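Local coordinates for protein 6-phospho-beta-glucosidase (Thermotoga maritima, PDB 1UP7) that hydrolyses cellobiose 6'-phosphate to glucose 6-phosphate and glucose, using NAD+ and a manganese ion as cofactors, at residues V201-G205 with E206-E210; F356-S359 with F360-A363; G323-E326 with N327-D330. One frame throughout, in Å; residues are numbered along the deposited sequence.

Interaction 1 of 3, residues V201-G205 with E206-E210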
ATOM      1  N   VAL A 201     -21.270  10.676  14.112  1.00 17.07           N
ATOM      2  CA  VAL A 201     -21.396  10.829  15.550  1.00 16.56           C
ATOM      3  C   VAL A 201     -22.309   9.757  16.098  1.00 16.68           C
ATOM      4  O   VAL A 201     -23.429   9.581  15.627  1.00 16.68           O
ATOM      5  CB  VAL A 201     -21.941  12.204  15.984  1.00 15.87           C
ATOM      6  CG1 VAL A 201     -22.057  12.244  17.501  1.00 14.28           C
ATOM      7  CG2 VAL A 201     -21.019  13.295  15.548  1.00 15.75           C
ATOM      8  N   PHE A 202     -21.811   9.046  17.099  1.00 16.42           N
ATOM      9  CA  PHE A 202     -22.582   8.037  17.798  1.00 16.78           C
ATOM     10  C   PHE A 202     -22.682   8.406  19.282  1.00 17.20           C
ATOM     11  O   PHE A 202     -21.674   8.755  19.908  1.00 17.46           O
ATOM     12  CB  PHE A 202     -21.915   6.650  17.696  1.00 16.82           C
ATOM     13  CG  PHE A 202     -21.822   6.087  16.293  1.00 15.59           C
ATOM     14  CD1 PHE A 202     -20.711   6.366  15.483  1.00 14.69           C
ATOM     15  CD2 PHE A 202     -22.811   5.239  15.805  1.00 12.95           C
ATOM     16  CE1 PHE A 202     -20.627   5.820  14.194  1.00 15.26           C
ATOM     17  CE2 PHE A 202     -22.727   4.696  14.514  1.00 12.81           C
ATOM     18  CZ  PHE A 202     -21.636   4.987  13.711  1.00 12.06           C
ATOM     19  N   VAL A 203     -23.887   8.318  19.837  1.00 17.31           N
ATOM     20  CA  VAL A 203     -24.097   8.516  21.266  1.00 17.20           C
ATOM     21  C   VAL A 203     -24.799   7.278  21.813  1.00 17.50           C
ATOM     22  O   VAL A 203     -25.902   6.916  21.372  1.00 17.24           O
ATOM     23  CB  VAL A 203     -24.935   9.771  21.568  1.00 17.31           C
ATOM     24  CG1 VAL A 203     -25.385   9.779  23.055  1.00 15.88           C
ATOM     25  CG2 VAL A 203     -24.140  11.018  21.212  1.00 16.59           C
ATOM     26  N   LYS A 204     -24.158   6.625  22.778  1.00 17.75           N
ATOM     27  CA  LYS A 204     -24.644   5.330  23.277  1.00 18.76           C
ATOM     28  C   LYS A 204     -24.985   4.321  22.147  1.00 18.71           C
ATOM     29  O   LYS A 204     -25.971   3.575  22.235  1.00 18.05           O
ATOM     30  CB  LYS A 204     -25.847   5.504  24.226  1.00 19.03           C
ATOM     31  CG  LYS A 204     -25.485   6.069  25.598  1.00 20.97           C
ATOM     32  CD  LYS A 204     -26.740   6.377  26.410  1.00 22.70           C
ATOM     33  CE  LYS A 204     -26.395   7.269  27.603  1.00 23.70           C
ATOM     34  NZ  LYS A 204     -27.591   7.614  28.438  1.00 23.57           N
ATOM     35  N   GLY A 205     -24.170   4.325  21.085  1.00 18.84           N
ATOM     36  CA  GLY A 205     -24.375   3.444  19.957  1.00 19.44           C
ATOM     37  C   GLY A 205     -25.328   3.918  18.888  1.00 19.96           C
ATOM     38  O   GLY A 205     -25.292   3.369  17.798  1.00 20.61           O
ATOM     39  N   GLU A 206     -26.192   4.890  19.178  1.00 20.05           N
ATOM     40  CA  GLU A 206     -27.065   5.420  18.134  1.00 20.31           C
ATOM     41  C   GLU A 206     -26.305   6.425  17.247  1.00 19.71           C
ATOM     42  O   GLU A 206     -25.605   7.299  17.751  1.00 19.15           O
ATOM     43  CB  GLU A 206     -28.355   6.042  18.700  1.00 20.33           C
ATOM     44  CG  GLU A 206     -29.225   6.625  17.581  1.00 23.97           C
ATOM     45  CD  GLU A 206     -30.452   7.417  18.047  1.00 28.11           C
ATOM     46  OE1 GLU A 206     -30.784   7.379  19.261  1.00 29.51           O
ATOM     47  OE2 GLU A 206     -31.082   8.083  17.177  1.00 28.43           O
ATOM     48  N   ASP A 207     -26.463   6.262  15.934  1.00 19.55           N
ATOM     49  CA  ASP A 207     -26.041   7.235  14.941  1.00 19.22           C
ATOM     50  C   ASP A 207     -26.939   8.486  15.009  1.00 18.87           C
ATOM     51  O   ASP A 207     -28.112   8.457  14.625  1.00 18.59           O
ATOM     52  CB  ASP A 207     -26.064   6.589  13.548  1.00 19.21           C
ATOM     53  CG  ASP A 207     -25.393   7.448  12.484  1.00 21.40           C
ATOM     54  OD1 ASP A 207     -25.231   8.674  12.683  1.00 20.79           O
ATOM     55  OD2 ASP A 207     -25.009   6.984  11.391  1.00 25.41           O
ATOM     56  N   VAL A 208     -26.360   9.575  15.504  1.00 18.34           N
ATOM     57  CA  VAL A 208     -27.064  10.836  15.713  1.00 17.78           C
ATOM     58  C   VAL A 208     -26.477  11.928  14.840  1.00 18.07           C
ATOM     59  O   VAL A 208     -26.756  13.118  15.054  1.00 18.20           O
ATOM     60  CB  VAL A 208     -26.980  11.242  17.183  1.00 17.56           C
ATOM     61  CG1 VAL A 208     -27.765  10.257  18.042  1.00 16.28           C
ATOM     62  CG2 VAL A 208     -25.506  11.322  17.648  1.00 16.13           C
ATOM     63  N   THR A 209     -25.668  11.517  13.860  1.00 18.19           N
ATOM     64  CA  THR A 209     -25.014  12.438  12.923  1.00 18.79           C
ATOM     65  C   THR A 209     -25.971  13.513  12.343  1.00 19.34           C
ATOM     66  O   THR A 209     -25.654  14.708  12.424  1.00 19.21           O
ATOM     67  CB  THR A 209     -24.307  11.641  11.794  1.00 19.04           C
ATOM     68  OG1 THR A 209     -23.501  10.616  12.376  1.00 16.88           O
ATOM     69  CG2 THR A 209     -23.300  12.517  11.037  1.00 18.09           C
ATOM     70  N   GLU A 210     -27.115  13.074  11.804  1.00 19.51           N
ATOM     71  CA  GLU A 210     -28.117  13.956  11.213  1.00 20.66           C
ATOM     72  C   GLU A 210     -28.583  15.001  12.218  1.00 20.48           C
ATOM     73  O   GLU A 210     -28.610  16.200  11.912  1.00 20.75           O
ATOM     74  CB  GLU A 210     -29.346  13.154  10.700  1.00 20.87           C
ATOM     75  CG  GLU A 210     -29.267  12.644   9.252  1.00 23.63           C
ATOM     76  CD  GLU A 210     -28.409  13.524   8.333  1.00 28.84           C
ATOM     77  OE1 GLU A 210     -28.821  14.666   7.973  1.00 29.31           O
ATOM     78  OE2 GLU A 210     -27.299  13.077   7.967  1.00 30.77           O
TER
HETATM   79  O   HOH W   1     -28.996   7.705  21.403  1.00 45.65           O
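Thr209 turns OG1 beside its own backbone N (chi1 -50°), and Asp207 extends its carboxylate opposite to its backbone N (chi1 -169°); the first brings the hydroxyl to Val201 N, the second brings OD1 to that hydroxyl as its acceptor. The setting is a tight antiparallel beta hairpin, strands 195-203 and 206-207 joined by a type I' turn from Val203 to Glu206, whose second strand runs straight into helix 209-216. Gly205 takes a turn position with positive phi where a side chain would be jammed against the preceding carbonyl O.

Val203 N reaches Glu206 O at 2.9 Å, lying in the carbonyl plane, whereas the return bond from Glu206 N comes in above the plane of the Val203 carbonyl. One register step along, Phe202 and Asp207 form a non-hydrogen-bonded pair, and Phe202 CE2 lies 4.0 Å from Asp207 CB, the two side chains crossing at a slant. The Phe202 ring also takes part in the assembly, in a cation-pi contact with Arg344 of a second subunit.

On the side of Val201 and Val203, Val208 CG2 touches both valines, 3.6 Å from Val201 CG1 and 3.8 Å from Val203 CG2. Val208 is also the helix N-cap residue, and its N donates to Val201 O. Asp207 OD1 accepts from Thr209 N, which makes an Asx turn, and also from Thr209 OG1. A valine in place of Thr209 would probably leave Val201 N without its acceptor and Asp207 OD1 with just the backbone N of this donor pair. The Val201 N to Thr209 OG1 bond is 2.8 Å long and nearly straight, at 173°.

Interaction 2 of 3, residues F356-S359 with F360-A363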
ATOM      1  N   PHE A 356     -12.683  15.405   0.259  1.00 17.53           N
ATOM      2  CA  PHE A 356     -12.634  16.824   0.643  1.00 17.20           C
ATOM      3  C   PHE A 356     -11.675  16.989   1.805  1.00 17.65           C
ATOM      4  O   PHE A 356     -10.813  17.867   1.809  1.00 17.65           O
ATOM      5  CB  PHE A 356     -14.016  17.321   1.083  1.00 16.51           C
ATOM      6  CG  PHE A 356     -14.073  18.786   1.435  1.00 16.58           C
ATOM      7  CD1 PHE A 356     -14.322  19.747   0.454  1.00 15.21           C
ATOM      8  CD2 PHE A 356     -13.890  19.215   2.756  1.00 16.64           C
ATOM      9  CE1 PHE A 356     -14.410  21.099   0.780  1.00 16.04           C
ATOM     10  CE2 PHE A 356     -13.957  20.566   3.082  1.00 16.22           C
ATOM     11  CZ  PHE A 356     -14.224  21.517   2.083  1.00 15.46           C
ATOM     12  N   ALA A 357     -11.826  16.142   2.804  1.00 17.73           N
ATOM     13  CA  ALA A 357     -10.867  16.112   3.910  1.00 18.11           C
ATOM     14  C   ALA A 357      -9.429  15.753   3.450  1.00 18.25           C
ATOM     15  O   ALA A 357      -8.464  16.366   3.900  1.00 17.97           O
ATOM     16  CB  ALA A 357     -11.332  15.179   5.014  1.00 16.07           C
ATOM     17  N   LEU A 358      -9.293  14.766   2.571  1.00 18.37           N
ATOM     18  CA  LEU A 358      -7.962  14.366   2.090  1.00 18.41           C
ATOM     19  C   LEU A 358      -7.250  15.517   1.337  1.00 18.98           C
ATOM     20  O   LEU A 358      -6.044  15.653   1.448  1.00 19.05           O
ATOM     21  CB  LEU A 358      -8.045  13.105   1.232  1.00 17.47           C
ATOM     22  CG  LEU A 358      -7.829  11.797   2.005  1.00 17.85           C
ATOM     23  CD1 LEU A 358      -8.710  11.686   3.250  1.00 16.53           C
ATOM     24  CD2 LEU A 358      -7.977  10.560   1.109  1.00 16.56           C
ATOM     25  N   SER A 359      -7.992  16.358   0.608  1.00 18.91           N
ATOM     26  CA  SER A 359      -7.362  17.448  -0.115  1.00 19.51           C
ATOM     27  C   SER A 359      -6.561  18.305   0.861  1.00 19.85           C
ATOM     28  O   SER A 359      -5.410  18.686   0.561  1.00 20.58           O
ATOM     29  CB  SER A 359      -8.361  18.312  -0.869  1.00 18.72           C
ATOM     30  OG  SER A 359      -9.256  18.985   0.018  1.00 21.68           O
ATOM     31  N   PHE A 360      -7.136  18.590   2.030  1.00 19.02           N
ATOM     32  CA  PHE A 360      -6.383  19.351   3.034  1.00 19.17           C
ATOM     33  C   PHE A 360      -5.302  18.525   3.731  1.00 19.07           C
ATOM     34  O   PHE A 360      -4.185  18.988   3.856  1.00 19.41           O
ATOM     35  CB  PHE A 360      -7.295  19.993   4.083  1.00 19.36           C
ATOM     36  CG  PHE A 360      -8.274  20.978   3.499  1.00 18.66           C
ATOM     37  CD1 PHE A 360      -7.868  22.276   3.174  1.00 18.81           C
ATOM     38  CD2 PHE A 360      -9.589  20.603   3.274  1.00 17.37           C
ATOM     39  CE1 PHE A 360      -8.770  23.181   2.630  1.00 17.66           C
ATOM     40  CE2 PHE A 360     -10.497  21.502   2.742  1.00 18.59           C
ATOM     41  CZ  PHE A 360     -10.082  22.783   2.411  1.00 18.41           C
ATOM     42  N   ILE A 361      -5.630  17.311   4.173  1.00 18.16           N
ATOM     43  CA  ILE A 361      -4.688  16.527   4.938  1.00 17.59           C
ATOM     44  C   ILE A 361      -3.390  16.258   4.163  1.00 18.55           C
ATOM     45  O   ILE A 361      -2.286  16.422   4.721  1.00 18.24           O
ATOM     46  CB  ILE A 361      -5.321  15.198   5.408  1.00 18.18           C
ATOM     47  CG1 ILE A 361      -6.558  15.448   6.324  1.00 17.44           C
ATOM     48  CG2 ILE A 361      -4.258  14.291   6.042  1.00 14.04           C
ATOM     49  CD1 ILE A 361      -7.393  14.186   6.573  1.00 16.52           C
ATOM     50  N   HIS A 362      -3.516  15.838   2.893  1.00 18.07           N
ATOM     51  CA  HIS A 362      -2.351  15.542   2.078  1.00 17.90           C
ATOM     52  C   HIS A 362      -1.490  16.818   1.938  1.00 18.41           C
ATOM     53  O   HIS A 362      -0.291  16.788   2.166  1.00 18.75           O
ATOM     54  CB  HIS A 362      -2.776  15.064   0.675  1.00 17.29           C
ATOM     55  CG  HIS A 362      -3.152  13.623   0.584  1.00 16.63           C
ATOM     56  ND1 HIS A 362      -2.312  12.601   0.986  1.00 15.88           N
ATOM     57  CD2 HIS A 362      -4.261  13.024   0.078  1.00 16.05           C
ATOM     58  CE1 HIS A 362      -2.893  11.437   0.751  1.00 13.70           C
ATOM     59  NE2 HIS A 362      -4.067  11.664   0.184  1.00 16.36           N
ATOM     60  N   ALA A 363      -2.099  17.937   1.557  1.00 18.20           N
ATOM     61  CA  ALA A 363      -1.323  19.152   1.268  1.00 19.02           C
ATOM     62  C   ALA A 363      -0.555  19.636   2.510  1.00 19.26           C
ATOM     63  O   ALA A 363       0.636  19.975   2.461  1.00 19.31           O
ATOM     64  CB  ALA A 363      -2.255  20.316   0.709  1.00 17.64           C
TER
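Phe356 O accepts from Ser359 OG at 2.6 Å and has the ring carbon Phe360 CD2 at 3.3 Å. All three residues lie in the first turns of helix 355-376, so the contact is the i to i+3 and i to i+4 packing of an alpha helix. Ser359 holds its hydroxyl between backbone N and carbonyl carbon (chi1 64°), which folds OG back over the preceding turn.

Phe356 and Phe360 run side by side and meet as a T-shaped pair: the CE2 edge of Phe360 points at one face of Phe356, with ring centroids 5.4 Å apart and planes at 69°. Leu248 of helix 245-248 packs against both rings, and Leu195 and Phe197 of strand 195-203 touch Phe360.

The backbone bonds from Ile361 N to Ala357 O and from His362 N to Leu358 O carry the helix onward. Beside the latter, His362 lies alongside Leu358; its ND1 is bonded to Tyr332 OH, and its ring stacks on His362 of a third subunit. Within the helix, His362 CD2 rests 4.0 Å from Leu358 CB.

Interaction 3 of 3, residues G323-E326 with N327-D330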
ATOM      1  N   GLY A 323      -3.597   2.448   9.508  1.00 20.83           N
ATOM      2  CA  GLY A 323      -4.827   1.784   9.079  1.00 20.69           C
ATOM      3  C   GLY A 323      -6.136   2.318   9.651  1.00 20.51           C
ATOM      4  O   GLY A 323      -7.208   1.811   9.350  1.00 20.50           O
ATOM      5  N   SER A 324      -6.053   3.379  10.451  1.00 20.25           N
ATOM      6  CA  SER A 324      -7.256   4.037  10.959  1.00 19.41           C
ATOM      7  C   SER A 324      -8.087   4.559   9.796  1.00 18.96           C
ATOM      8  O   SER A 324      -9.304   4.382   9.756  1.00 18.78           O
ATOM      9  CB  SER A 324      -6.861   5.185  11.877  1.00 18.82           C
ATOM     10  OG  SER A 324      -7.969   5.997  12.193  1.00 19.71           O
ATOM     11  N   ILE A 325      -7.402   5.231   8.882  1.00 18.30           N
ATOM     12  CA  ILE A 325      -7.994   5.702   7.647  1.00 18.10           C
ATOM     13  C   ILE A 325      -7.314   4.961   6.527  1.00 18.70           C
ATOM     14  O   ILE A 325      -6.100   5.147   6.283  1.00 18.44           O
ATOM     15  CB  ILE A 325      -7.828   7.259   7.492  1.00 18.21           C
ATOM     16  CG1 ILE A 325      -8.608   7.986   8.600  1.00 15.41           C
ATOM     17  CG2 ILE A 325      -8.260   7.715   6.070  1.00 15.00           C
ATOM     18  CD1 ILE A 325     -10.149   8.030   8.342  1.00 15.87           C
ATOM     19  N   GLU A 326      -8.080   4.106   5.859  1.00 18.78           N
ATOM     20  CA  GLU A 326      -7.475   3.154   4.947  1.00 19.74           C
ATOM     21  C   GLU A 326      -6.917   3.798   3.669  1.00 19.13           C
ATOM     22  O   GLU A 326      -6.007   3.249   3.073  1.00 18.63           O
ATOM     23  CB  GLU A 326      -8.422   1.993   4.637  1.00 20.09           C
ATOM     24  CG  GLU A 326      -9.563   2.324   3.711  1.00 24.26           C
ATOM     25  CD  GLU A 326     -10.530   1.155   3.524  1.00 31.59           C
ATOM     26  OE1 GLU A 326     -11.051   0.600   4.533  1.00 33.37           O
ATOM     27  OE2 GLU A 326     -10.782   0.795   2.347  1.00 35.37           O
ATOM     28  N   ASN A 327      -7.454   4.950   3.261  1.00 18.57           N
ATOM     29  CA  ASN A 327      -6.985   5.591   2.038  1.00 18.44           C
ATOM     30  C   ASN A 327      -6.007   6.733   2.325  1.00 18.58           C
ATOM     31  O   ASN A 327      -5.907   7.685   1.576  1.00 18.61           O
ATOM     32  CB  ASN A 327      -8.145   6.029   1.137  1.00 17.82           C
ATOM     33  CG  ASN A 327      -9.095   7.012   1.817  1.00 17.21           C
ATOM     34  OD1 ASN A 327      -9.154   7.100   3.044  1.00 14.93           O
ATOM     35  ND2 ASN A 327      -9.837   7.761   1.009  1.00 13.62           N
ATOM     36  N   LEU A 328      -5.292   6.624   3.439  1.00 18.78           N
ATOM     37  CA  LEU A 328      -4.173   7.531   3.734  1.00 18.73           C
ATOM     38  C   LEU A 328      -2.995   6.633   4.123  1.00 18.33           C
ATOM     39  O   LEU A 328      -3.217   5.542   4.690  1.00 18.61           O
ATOM     40  CB  LEU A 328      -4.549   8.442   4.897  1.00 18.73           C
ATOM     41  CG  LEU A 328      -4.728   9.963   4.798  1.00 20.21           C
ATOM     42  CD1 LEU A 328      -4.606  10.567   3.398  1.00 20.12           C
ATOM     43  CD2 LEU A 328      -6.016  10.374   5.476  1.00 17.78           C
ATOM     44  N   PRO A 329      -1.751   7.034   3.859  1.00 17.97           N
ATOM     45  CA  PRO A 329      -0.616   6.177   4.262  1.00 18.14           C
ATOM     46  C   PRO A 329      -0.545   5.887   5.766  1.00 18.59           C
ATOM     47  O   PRO A 329      -0.873   6.725   6.588  1.00 18.74           O
ATOM     48  CB  PRO A 329       0.624   6.959   3.796  1.00 17.31           C
ATOM     49  CG  PRO A 329       0.117   7.877   2.704  1.00 17.41           C
ATOM     50  CD  PRO A 329      -1.289   8.272   3.196  1.00 18.19           C
ATOM     51  N   ASP A 330      -0.102   4.690   6.113  1.00 18.92           N
ATOM     52  CA  ASP A 330       0.058   4.302   7.508  1.00 19.58           C
ATOM     53  C   ASP A 330       0.898   5.258   8.353  1.00 19.51           C
ATOM     54  O   ASP A 330       0.644   5.426   9.540  1.00 18.97           O
ATOM     55  CB  ASP A 330       0.712   2.930   7.614  1.00 19.68           C
ATOM     56  CG  ASP A 330      -0.103   1.848   6.994  1.00 22.42           C
ATOM     57  OD1 ASP A 330      -1.331   2.044   6.821  1.00 21.15           O
ATOM     58  OD2 ASP A 330       0.436   0.745   6.658  1.00 27.08           O
TER
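This is a local turn contact in the loop that links strands 313-320 and 333-341 of the three-stranded antiparallel sheet, with a type I beta turn from Ile325 to Leu328 at its heart. The closing bond of the turn, from Leu328 N to Ile325 O, is weak at 3.3 Å, and apolar packing accompanies it. Ile325 and Leu328 lie side by side and point the same way, bringing Ile325 CG2 within 3.5 Å of Leu328 CD2.

The same methyl also meets a polar group. Asn327 places its amide between backbone N and carbonyl carbon (chi1 59°), and this swings OD1 back along the turn to 3.2 Å from Ile325 CG2. That oxygen is not left to the methyl alone, for Gly353 N donates to it and ties the turn to the segment leading into helix 355-376. Where the loop closes, Asp330 OD1 comes to 3.5 Å from Gly323 N, while Gly323 itself has positive phi, at which a side chain would collide with the carbonyl O before it.

Asn321 braces the loop through bonds to Ile325 N and Pro329 O. Glu326 and Asp330 each pack against the other's counterpart in a second subunit, and Leu328 rests on Leu358 and His362 of helix 355-376.

All three interactions belong to the C-terminal domain of the family 4 glycosidase, but they are not equally close. Interactions 2 and 3 touch directly, their centres about 13 Å apart: Leu328 CD1 lies 3.3 Å from His362 CE1, and Asn327 ND2 lies 3.4 Å from Leu358 CD2, so the turn is seated on the helix. Interaction 1 stands apart, its nearest atoms about 14 Å from interaction 2 and about 12 Å from interaction 3. Interactions 1 and 3 both reach a second subunit, and interaction 2 a third. Only interaction 2 approaches the catalytic centre, the Phe360 side chain being about 10 Å from those of Tyr243, the proton acceptor, and the manganese ligand His194.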